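Local structure of HTH cro/C1-type domain-containing protein (Thermotoga maritima, 2WUS) at residues K4-L8 against M72-Y76; F12-R16 against K38-E42; A26-I32 against R60-F64. The protein is the cell-shape protein RodZ, here its helix-turn-helix domain, which binds the bacterial actin MreB, a filament-forming partner in cell wall morphogenesis. All blocks are in the same frame, centred on the assembly; numbering follows the deposited sequence.

Contact 1 of 3, residues K4-L8 against M72-Y76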
loop_
_atom_site.group_PDB
_atom_site.type_symbol
_atom_site.label_atom_id
_atom_site.label_comp_id
_atom_site.label_asym_id
_atom_site.label_seq_id
_atom_site.Cartn_x
_atom_site.Cartn_y
_atom_site.Cartn_z
ATOM N N LYS C 4 -7.400 -14.329 -27.254
ATOM C CA LYS C 4 -7.282 -14.934 -25.936
ATOM C C LYS C 4 -8.324 -14.427 -24.928
ATOM O O LYS C 4 -8.724 -15.171 -24.031
ATOM C CB LYS C 4 -5.868 -14.749 -25.392
ATOM C CG LYS C 4 -5.085 -16.043 -25.339
ATOM C CD LYS C 4 -3.821 -15.967 -26.168
ATOM C CE LYS C 4 -3.458 -17.334 -26.738
ATOM N NZ LYS C 4 -3.482 -18.412 -25.707
ATOM N N TRP C 5 -8.747 -13.168 -25.064
ATOM C CA TRP C 5 -9.856 -12.633 -24.266
ATOM C C TRP C 5 -11.158 -13.359 -24.638
ATOM O O TRP C 5 -11.930 -13.773 -23.767
ATOM C CB TRP C 5 -10.045 -11.127 -24.494
ATOM C CG TRP C 5 -9.043 -10.216 -23.850
ATOM C CD1 TRP C 5 -8.017 -10.570 -23.010
ATOM C CD2 TRP C 5 -8.954 -8.788 -23.977
ATOM N NE1 TRP C 5 -7.310 -9.455 -22.619
ATOM C CE2 TRP C 5 -7.885 -8.338 -23.211
ATOM C CE3 TRP C 5 -9.715 -7.839 -24.689
ATOM C CZ2 TRP C 5 -7.526 -7.000 -23.106
ATOM C CZ3 TRP C 5 -9.357 -6.502 -24.591
ATOM C CH2 TRP C 5 -8.280 -6.097 -23.808
ATOM N N LYS C 6 -11.396 -13.493 -25.943
ATOM C CA LYS C 6 -12.592 -14.151 -26.446
ATOM C C LYS C 6 -12.705 -15.542 -25.851
ATOM O O LYS C 6 -13.764 -15.939 -25.375
ATOM C CB LYS C 6 -12.561 -14.234 -27.970
ATOM C CG LYS C 6 -12.965 -12.953 -28.676
ATOM C CD LYS C 6 -13.202 -13.205 -30.165
ATOM C CE LYS C 6 -13.454 -11.907 -30.905
ATOM N NZ LYS C 6 -14.675 -11.219 -30.403
ATOM N N GLU C 7 -11.596 -16.270 -25.876
ATOM C CA GLU C 7 -11.518 -17.601 -25.294
ATOM C C GLU C 7 -11.658 -17.525 -23.778
ATOM O O GLU C 7 -12.043 -18.490 -23.116
ATOM C CB GLU C 7 -10.194 -18.258 -25.673
ATOM C CG GLU C 7 -9.113 -18.119 -24.633
ATOM C CD GLU C 7 -7.804 -18.766 -25.066
ATOM O OE1 GLU C 7 -7.237 -18.325 -26.096
ATOM O OE2 GLU C 7 -7.345 -19.713 -24.376
ATOM N N LEU C 8 -11.332 -16.359 -23.237
ATOM C CA LEU C 8 -11.521 -16.100 -21.830
ATOM C C LEU C 8 -13.012 -16.156 -21.558
ATOM O O LEU C 8 -13.496 -17.075 -20.907
ATOM C CB LEU C 8 -10.983 -14.718 -21.481
ATOM C CG LEU C 8 -10.507 -14.467 -20.052
ATOM C CD1 LEU C 8 -11.014 -13.123 -19.593
ATOM C CD2 LEU C 8 -10.965 -15.583 -19.120
ATOM N N MET C 72 -7.179 -17.918 -15.347
ATOM C CA MET C 72 -8.034 -16.927 -15.981
ATOM C C MET C 72 -7.348 -15.569 -16.112
ATOM O O MET C 72 -7.451 -14.927 -17.157
ATOM C CB MET C 72 -9.361 -16.783 -15.236
ATOM C CG MET C 72 -10.291 -17.986 -15.333
ATOM S SD MET C 72 -10.622 -18.548 -17.018
ATOM C CE MET C 72 -9.274 -19.707 -17.270
ATOM N N LEU C 73 -6.666 -15.122 -15.056
ATOM C CA LEU C 73 -5.917 -13.865 -15.118
ATOM C C LEU C 73 -4.789 -13.982 -16.132
ATOM O O LEU C 73 -4.553 -13.063 -16.924
ATOM C CB LEU C 73 -5.364 -13.470 -13.750
ATOM C CG LEU C 73 -6.388 -12.826 -12.808
ATOM C CD1 LEU C 73 -5.812 -12.596 -11.416
ATOM C CD2 LEU C 73 -6.928 -11.517 -13.388
ATOM N N LYS C 74 -4.108 -15.128 -16.109
ATOM C CA LYS C 74 -3.070 -15.441 -17.080
ATOM C C LYS C 74 -3.580 -15.186 -18.500
ATOM O O LYS C 74 -2.939 -14.495 -19.282
ATOM C CB LYS C 74 -2.605 -16.892 -16.916
ATOM C CG LYS C 74 -1.195 -17.172 -17.414
ATOM C CD LYS C 74 -1.192 -18.217 -18.523
ATOM C CE LYS C 74 0.208 -18.393 -19.125
ATOM N NZ LYS C 74 0.277 -19.447 -20.190
ATOM N N LEU C 75 -4.739 -15.740 -18.831
ATOM C CA LEU C 75 -5.349 -15.462 -20.122
ATOM C C LEU C 75 -5.542 -13.967 -20.312
ATOM O O LEU C 75 -5.161 -13.420 -21.348
ATOM C CB LEU C 75 -6.702 -16.154 -20.248
ATOM C CG LEU C 75 -6.744 -17.564 -20.809
ATOM C CD1 LEU C 75 -8.191 -18.009 -20.868
ATOM C CD2 LEU C 75 -6.123 -17.564 -22.187
ATOM N N TYR C 76 -6.147 -13.301 -19.327
ATOM C CA TYR C 76 -6.406 -11.885 -19.499
ATOM C C TYR C 76 -5.104 -11.202 -19.894
ATOM O O TYR C 76 -5.095 -10.342 -20.767
ATOM C CB TYR C 76 -7.035 -11.215 -18.265
ATOM C CG TYR C 76 -7.066 -9.697 -18.401
ATOM C CD1 TYR C 76 -7.827 -9.091 -19.388
ATOM C CD2 TYR C 76 -6.310 -8.873 -17.576
ATOM C CE1 TYR C 76 -7.853 -7.712 -19.546
ATOM C CE2 TYR C 76 -6.332 -7.488 -17.726
ATOM C CZ TYR C 76 -7.108 -6.914 -18.717
ATOM O OH TYR C 76 -7.149 -5.547 -18.895
#

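Contact 2 of 3, residues F12-R16 against K38-E42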
loop_
_atom_site.group_PDB
_atom_site.type_symbol
_atom_site.label_atom_id
_atom_site.label_comp_id
_atom_site.label_asym_id
_atom_site.label_seq_id
_atom_site.Cartn_x
_atom_site.Cartn_y
_atom_site.Cartn_z
ATOM N N PHE C 12 -15.846 -18.693 -19.473
ATOM C CA PHE C 12 -16.792 -18.187 -18.481
ATOM C C PHE C 12 -18.216 -18.539 -18.865
ATOM O O PHE C 12 -18.942 -19.145 -18.072
ATOM C CB PHE C 12 -16.691 -16.664 -18.343
ATOM C CG PHE C 12 -15.584 -16.199 -17.443
ATOM C CD1 PHE C 12 -15.512 -16.633 -16.131
ATOM C CD2 PHE C 12 -14.629 -15.303 -17.906
ATOM C CE1 PHE C 12 -14.502 -16.200 -15.302
ATOM C CE2 PHE C 12 -13.621 -14.869 -17.083
ATOM C CZ PHE C 12 -13.555 -15.318 -15.776
ATOM N N ARG C 13 -18.616 -18.138 -20.076
ATOM C CA ARG C 13 -19.967 -18.411 -20.550
ATOM C C ARG C 13 -20.231 -19.890 -20.398
ATOM O O ARG C 13 -21.203 -20.288 -19.759
ATOM C CB ARG C 13 -20.155 -17.985 -22.009
ATOM C CG ARG C 13 -21.442 -18.503 -22.675
ATOM C CD ARG C 13 -21.830 -17.686 -23.926
ATOM N NE ARG C 13 -22.747 -16.581 -23.609
ATOM C CZ ARG C 13 -22.979 -15.518 -24.384
ATOM N NH1 ARG C 13 -23.836 -14.585 -23.982
ATOM N NH2 ARG C 13 -22.358 -15.373 -25.552
ATOM N N LYS C 14 -19.330 -20.696 -20.954
ATOM C CA LYS C 14 -19.494 -22.146 -20.981
ATOM C C LYS C 14 -19.619 -22.752 -19.589
ATOM O O LYS C 14 -20.387 -23.697 -19.378
ATOM C CB LYS C 14 -18.346 -22.811 -21.748
ATOM C CG LYS C 14 -18.347 -24.331 -21.669
ATOM C CD LYS C 14 -17.190 -24.928 -22.459
ATOM C CE LYS C 14 -17.089 -26.435 -22.256
ATOM N NZ LYS C 14 -15.884 -27.001 -22.935
ATOM N N LYS C 15 -18.866 -22.202 -18.641
ATOM C CA LYS C 15 -18.833 -22.753 -17.294
ATOM C C LYS C 15 -20.038 -22.307 -16.479
ATOM O O LYS C 15 -20.464 -22.994 -15.548
ATOM C CB LYS C 15 -17.547 -22.341 -16.587
ATOM C CG LYS C 15 -16.968 -23.417 -15.707
ATOM C CD LYS C 15 -17.786 -23.640 -14.469
ATOM C CE LYS C 15 -17.740 -25.109 -14.073
ATOM N NZ LYS C 15 -16.378 -25.702 -14.219
ATOM N N ARG C 16 -20.586 -21.147 -16.820
ATOM C CA ARG C 16 -21.744 -20.651 -16.103
ATOM C C ARG C 16 -22.963 -21.472 -16.502
ATOM O O ARG C 16 -23.771 -21.866 -15.661
ATOM C CB ARG C 16 -21.970 -19.172 -16.402
ATOM C CG ARG C 16 -23.159 -18.588 -15.668
ATOM C CD ARG C 16 -23.267 -17.109 -15.925
ATOM N NE ARG C 16 -23.118 -16.813 -17.339
ATOM C CZ ARG C 16 -24.093 -16.960 -18.230
ATOM N NH1 ARG C 16 -23.878 -16.663 -19.505
ATOM N NH2 ARG C 16 -25.284 -17.405 -17.840
ATOM N N LYS C 38 -21.728 -9.723 -19.392
ATOM C CA LYS C 38 -21.992 -10.047 -20.794
ATOM C C LYS C 38 -20.752 -9.733 -21.602
ATOM O O LYS C 38 -20.151 -10.612 -22.218
ATOM C CB LYS C 38 -23.192 -9.283 -21.365
ATOM C CG LYS C 38 -23.584 -9.729 -22.789
ATOM C CD LYS C 38 -24.992 -10.362 -22.847
ATOM C CE LYS C 38 -25.065 -11.638 -23.720
ATOM N NZ LYS C 38 -24.903 -11.401 -25.192
ATOM N N ARG C 39 -20.363 -8.469 -21.576
ATOM C CA ARG C 39 -19.145 -8.028 -22.243
ATOM C C ARG C 39 -17.976 -8.987 -21.992
ATOM O O ARG C 39 -17.326 -9.443 -22.928
ATOM C CB ARG C 39 -18.798 -6.592 -21.817
ATOM C CG ARG C 39 -19.979 -5.613 -21.937
ATOM C CD ARG C 39 -19.515 -4.170 -22.003
ATOM N NE ARG C 39 -18.203 -4.087 -22.644
ATOM C CZ ARG C 39 -17.496 -2.968 -22.782
ATOM N NH1 ARG C 39 -16.306 -3.016 -23.366
ATOM N NH2 ARG C 39 -17.970 -1.810 -22.332
ATOM N N ILE C 40 -17.720 -9.310 -20.733
ATOM C CA ILE C 40 -16.619 -10.211 -20.393
ATOM C C ILE C 40 -16.700 -11.527 -21.154
ATOM O O ILE C 40 -15.672 -12.084 -21.563
ATOM C CB ILE C 40 -16.578 -10.493 -18.886
ATOM C CG1 ILE C 40 -15.949 -9.303 -18.159
ATOM C CG2 ILE C 40 -15.808 -11.758 -18.602
ATOM C CD1 ILE C 40 -16.093 -9.379 -16.675
ATOM N N GLU C 41 -17.927 -12.013 -21.347
ATOM C CA GLU C 41 -18.142 -13.315 -21.952
ATOM C C GLU C 41 -17.925 -13.263 -23.466
ATOM O O GLU C 41 -17.347 -14.183 -24.065
ATOM C CB GLU C 41 -19.524 -13.861 -21.591
ATOM C CG GLU C 41 -19.684 -14.265 -20.125
ATOM C CD GLU C 41 -20.931 -15.133 -19.865
ATOM O OE1 GLU C 41 -20.907 -15.950 -18.914
ATOM O OE2 GLU C 41 -21.934 -15.005 -20.603
ATOM N N GLU C 42 -18.362 -12.177 -24.088
ATOM C CA GLU C 42 -18.117 -12.013 -25.517
ATOM C C GLU C 42 -16.699 -11.495 -25.791
ATOM O O GLU C 42 -16.310 -11.241 -26.939
ATOM C CB GLU C 42 -19.196 -11.144 -26.158
ATOM C CG GLU C 42 -19.819 -10.158 -25.221
ATOM C CD GLU C 42 -21.189 -9.733 -25.688
ATOM O OE1 GLU C 42 -21.488 -8.513 -25.652
ATOM O OE2 GLU C 42 -21.962 -10.630 -26.099
#

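Contact 3 of 3, residues A26-I32 against R60-F64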
loop_
_atom_site.group_PDB
_atom_site.type_symbol
_atom_site.label_atom_id
_atom_site.label_comp_id
_atom_site.label_asym_id
_atom_site.label_seq_id
_atom_site.Cartn_x
_atom_site.Cartn_y
_atom_site.Cartn_z
ATOM N N ALA C 26 -25.832 -14.662 -11.451
ATOM C CA ALA C 26 -24.409 -14.388 -11.297
ATOM C C ALA C 26 -24.153 -12.996 -10.756
ATOM O O ALA C 26 -23.346 -12.829 -9.855
ATOM C CB ALA C 26 -23.690 -14.565 -12.610
ATOM N N SER C 27 -24.820 -11.988 -11.303
ATOM C CA SER C 27 -24.543 -10.611 -10.887
ATOM C C SER C 27 -24.943 -10.353 -9.436
ATOM O O SER C 27 -24.427 -9.426 -8.813
ATOM C CB SER C 27 -25.198 -9.581 -11.825
ATOM O OG SER C 27 -26.614 -9.609 -11.722
ATOM N N LEU C 28 -25.853 -11.166 -8.897
ATOM C CA LEU C 28 -26.320 -10.984 -7.519
ATOM C C LEU C 28 -25.377 -11.576 -6.471
ATOM O O LEU C 28 -25.389 -11.156 -5.319
ATOM C CB LEU C 28 -27.721 -11.568 -7.345
ATOM C CG LEU C 28 -28.838 -10.724 -7.957
ATOM C CD1 LEU C 28 -30.112 -11.538 -8.029
ATOM C CD2 LEU C 28 -29.025 -9.448 -7.150
ATOM N N PHE C 29 -24.553 -12.531 -6.901
ATOM C CA PHE C 29 -23.644 -13.288 -6.050
ATOM C C PHE C 29 -22.261 -12.676 -6.051
ATOM O O PHE C 29 -21.541 -12.759 -5.059
ATOM C CB PHE C 29 -23.536 -14.717 -6.565
ATOM C CG PHE C 29 -24.696 -15.592 -6.185
ATOM C CD1 PHE C 29 -24.967 -15.871 -4.852
ATOM C CD2 PHE C 29 -25.505 -16.157 -7.162
ATOM C CE1 PHE C 29 -26.031 -16.688 -4.501
ATOM C CE2 PHE C 29 -26.569 -16.970 -6.818
ATOM C CZ PHE C 29 -26.829 -17.233 -5.482
ATOM N N THR C 30 -21.878 -12.102 -7.185
ATOM C CA THR C 30 -20.715 -11.226 -7.296
ATOM C C THR C 30 -21.297 -9.926 -7.710
ATOM O O THR C 30 -21.824 -9.843 -8.814
ATOM C CB THR C 30 -19.855 -11.579 -8.503
ATOM O OG1 THR C 30 -20.668 -12.189 -9.517
ATOM C CG2 THR C 30 -18.655 -12.481 -8.106
ATOM N N ASN C 31 -21.204 -8.906 -6.875
ATOM C CA ASN C 31 -21.950 -7.670 -7.119
ATOM C C ASN C 31 -21.697 -6.992 -8.467
ATOM O O ASN C 31 -21.851 -5.780 -8.623
ATOM C CB ASN C 31 -21.689 -6.702 -5.982
ATOM C CG ASN C 31 -22.429 -7.082 -4.745
ATOM O OD1 ASN C 31 -21.881 -7.699 -3.831
ATOM N ND2 ASN C 31 -23.712 -6.765 -4.726
ATOM N N ILE C 32 -21.320 -7.790 -9.448
ATOM C CA ILE C 32 -21.095 -7.313 -10.794
ATOM C C ILE C 32 -22.398 -6.855 -11.436
ATOM O O ILE C 32 -23.410 -6.705 -10.755
ATOM C CB ILE C 32 -20.377 -8.385 -11.611
ATOM C CG1 ILE C 32 -19.302 -9.040 -10.727
ATOM C CG2 ILE C 32 -19.786 -7.795 -12.878
ATOM C CD1 ILE C 32 -17.886 -9.028 -11.309
ATOM N N ARG C 60 -13.146 -12.539 -9.342
ATOM C CA ARG C 60 -14.439 -12.800 -8.708
ATOM C C ARG C 60 -15.363 -13.760 -9.429
ATOM O O ARG C 60 -15.959 -14.634 -8.810
ATOM C CB ARG C 60 -15.158 -11.487 -8.505
ATOM C CG ARG C 60 -14.496 -10.652 -7.473
ATOM C CD ARG C 60 -15.492 -9.753 -6.825
ATOM N NE ARG C 60 -15.263 -8.399 -7.280
ATOM C CZ ARG C 60 -16.227 -7.527 -7.520
ATOM N NH1 ARG C 60 -15.914 -6.311 -7.930
ATOM N NH2 ARG C 60 -17.497 -7.877 -7.353
ATOM N N TYR C 61 -15.512 -13.556 -10.730
ATOM C CA TYR C 61 -16.260 -14.463 -11.583
ATOM C C TYR C 61 -15.675 -15.848 -11.451
ATOM O O TYR C 61 -16.371 -16.791 -11.112
ATOM C CB TYR C 61 -16.138 -14.027 -13.035
ATOM C CG TYR C 61 -17.371 -14.269 -13.870
ATOM C CD1 TYR C 61 -18.538 -14.759 -13.302
ATOM C CD2 TYR C 61 -17.369 -13.988 -15.232
ATOM C CE1 TYR C 61 -19.663 -14.966 -14.072
ATOM C CE2 TYR C 61 -18.481 -14.185 -16.003
ATOM C CZ TYR C 61 -19.628 -14.673 -15.423
ATOM O OH TYR C 61 -20.742 -14.874 -16.210
ATOM N N SER C 62 -14.381 -15.963 -11.718
ATOM C CA SER C 62 -13.695 -17.249 -11.659
ATOM C C SER C 62 -13.870 -17.975 -10.333
ATOM O O SER C 62 -13.962 -19.190 -10.309
ATOM C CB SER C 62 -12.211 -17.061 -11.932
ATOM O OG SER C 62 -12.026 -16.392 -13.159
ATOM N N GLU C 63 -13.883 -17.231 -9.234
ATOM C CA GLU C 63 -14.042 -17.813 -7.910
ATOM C C GLU C 63 -15.473 -18.281 -7.706
ATOM O O GLU C 63 -15.716 -19.268 -7.017
ATOM C CB GLU C 63 -13.695 -16.789 -6.830
ATOM C CG GLU C 63 -12.200 -16.501 -6.651
ATOM C CD GLU C 63 -11.921 -15.592 -5.450
ATOM O OE1 GLU C 63 -10.801 -15.039 -5.355
ATOM O OE2 GLU C 63 -12.827 -15.429 -4.601
ATOM N N PHE C 64 -16.412 -17.548 -8.304
ATOM C CA PHE C 64 -17.835 -17.880 -8.264
ATOM C C PHE C 64 -18.174 -19.166 -9.025
ATOM O O PHE C 64 -18.993 -19.962 -8.574
ATOM C CB PHE C 64 -18.659 -16.722 -8.824
ATOM C CG PHE C 64 -20.098 -17.067 -9.077
ATOM C CD1 PHE C 64 -20.938 -17.425 -8.027
ATOM C CD2 PHE C 64 -20.615 -17.026 -10.365
ATOM C CE1 PHE C 64 -22.251 -17.745 -8.253
ATOM C CE2 PHE C 64 -21.944 -17.348 -10.604
ATOM C CZ PHE C 64 -22.760 -17.705 -9.546
#

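Contact 1 of 3, residues K4-L8 against M72-Y76
M72, the first residue of 72-76, meets the other helix through its sulfur: SD lies 3.7 Å from CD2 of L8, an apolar contact toward the C-terminal end of 4-8. One turn on, L75 points its CA-to-CB bond at 4-8 and has the largest covered area of the contact, 101 Å². L75 CD1 lies 4.0 Å from CA of L8 and 4.1 Å from L8 CD2, and is also near E7; L75 CD2 lies 3.7 Å from CG of K4 and 3.3 Å from OE2 of E7. K4 and E7 themselves make only a long ion pair, NZ to OE1 at 3.8 Å, and K4 NZ has its stronger salt bridge with E78, farther along helix 69-84. Y76 supplies the polar link: NE1 of W5 donates to the main-chain O of Y76 at 3.0 Å with an N-H...O angle of 154°. Beside that bond the two aromatic side chains pack, W5 CZ2 lying 3.6 Å from Y76 CE1. The five-membered ring of W5 and the Y76 ring are near parallel, at 13°, but their centroids are 5.0 Å apart and they barely overlap. L45 touches both side chains. The short axes approach to 9.2 Å at 149°, and K4 and W5 have L75 and Y76 as their nearest CA neighbours. This is antiparallel helix-helix packing in an all-helical domain, where the last helix, 69-84, lies back along the first, 3-17, of the helix-turn-helix domain.

Contact 2 of 3, residues F12-R16 against K38-E42
R13 lies across the carboxylate of E41: NE is 3.5 Å from OE2, but that oxygen sits well out of the guanidinium plane, so only charge links them. R16 binds the same carboxylate differently, with two directed bonds, NE to OE1 and NH1 to OE2, both 2.8 Å, at N-H...O angles of 157° and 150°. This is a bidentate salt bridge, and OE1 also takes a hydrogen bond with Y61 of helix 51-64. Near the outer edge, NH1 of R13 comes within 3.6 Å of NZ of K38, a close pair of like charges, while K38 NZ bridges to E42 OE2 at 3.2 Å within its own helix. Beside the ionic cluster, F12 CD2 packs on I40 CG2 at 3.8 Å. The short axes cross at 113°, 9.8 Å apart, where helix 3-17 packs on 34-42, the second helix of the helix-turn-helix motif. One buried glutamate thus serves two arginines, R16 by directed bonds and R13 by charge alone, leaving the trio net positive.

Contact 3 of 3, residues A26-I32 against R60-F64
Apolar packing carries most of this contact, with F64 at its centre. Its CE2 lies 3.8 Å from CB of A26 and its CE1 3.7 Å from CB of F29. The F29 and F64 rings are near parallel, at 23°, yet with centroids 5.6 Å apart they barely overlap. A26 CB also reaches CE1 of Y61 at 4.3 Å. T30 fills the middle with its methyl, CG2 being 3.7 Å from CB of R60 and 3.5 Å from R60 O. Polar bonds stay on one side: T30 OG1 donates to A26 O at 2.8 Å, tying the hydroxyl back to its own helix just where T30 leaves helical phi/psi. The guanidinium of R60 is met by van der Waals contact alone, with CD1 of I32 over one face and N of N31 3.9 Å from NH2. Its NH1 instead hydrogen-bonds the backbone of the neighbouring MreB chain, which N31 also packs against, so this edge forms part of the MreB interface. The end of helix 23-29 and its turn, consistent with the first half of a Cro/C1-type helix-turn-helix motif, rest on the last turn of helix 51-64, with L37 of the motif's second helix, 34-42, touching A26, I32 and Y61.

Overall arrangement
Contacts 1 and 2 share helix 3-17, which meets helix 69-84 near its start and helix 34-42 farther along. Contact 2 is buried and ionic, whereas contacts 1 and 3 are partly buried and mainly apolar; of these two, contact 1 has a hydrogen bond between its segments and contact 3 has none. Their centres lie about 17 Å apart, on opposite sides of the chain's centre, and contact 3 is the one that reaches MreB. Y61 joins contacts 2 and 3: its OH is 2.9 Å from E41 OE1, a probable hydrogen bond, and its ring stacks with F12. M72 CG, 4.2 Å from F12 CZ and 3.2 Å from S62 OG, connects contact 1 to both others.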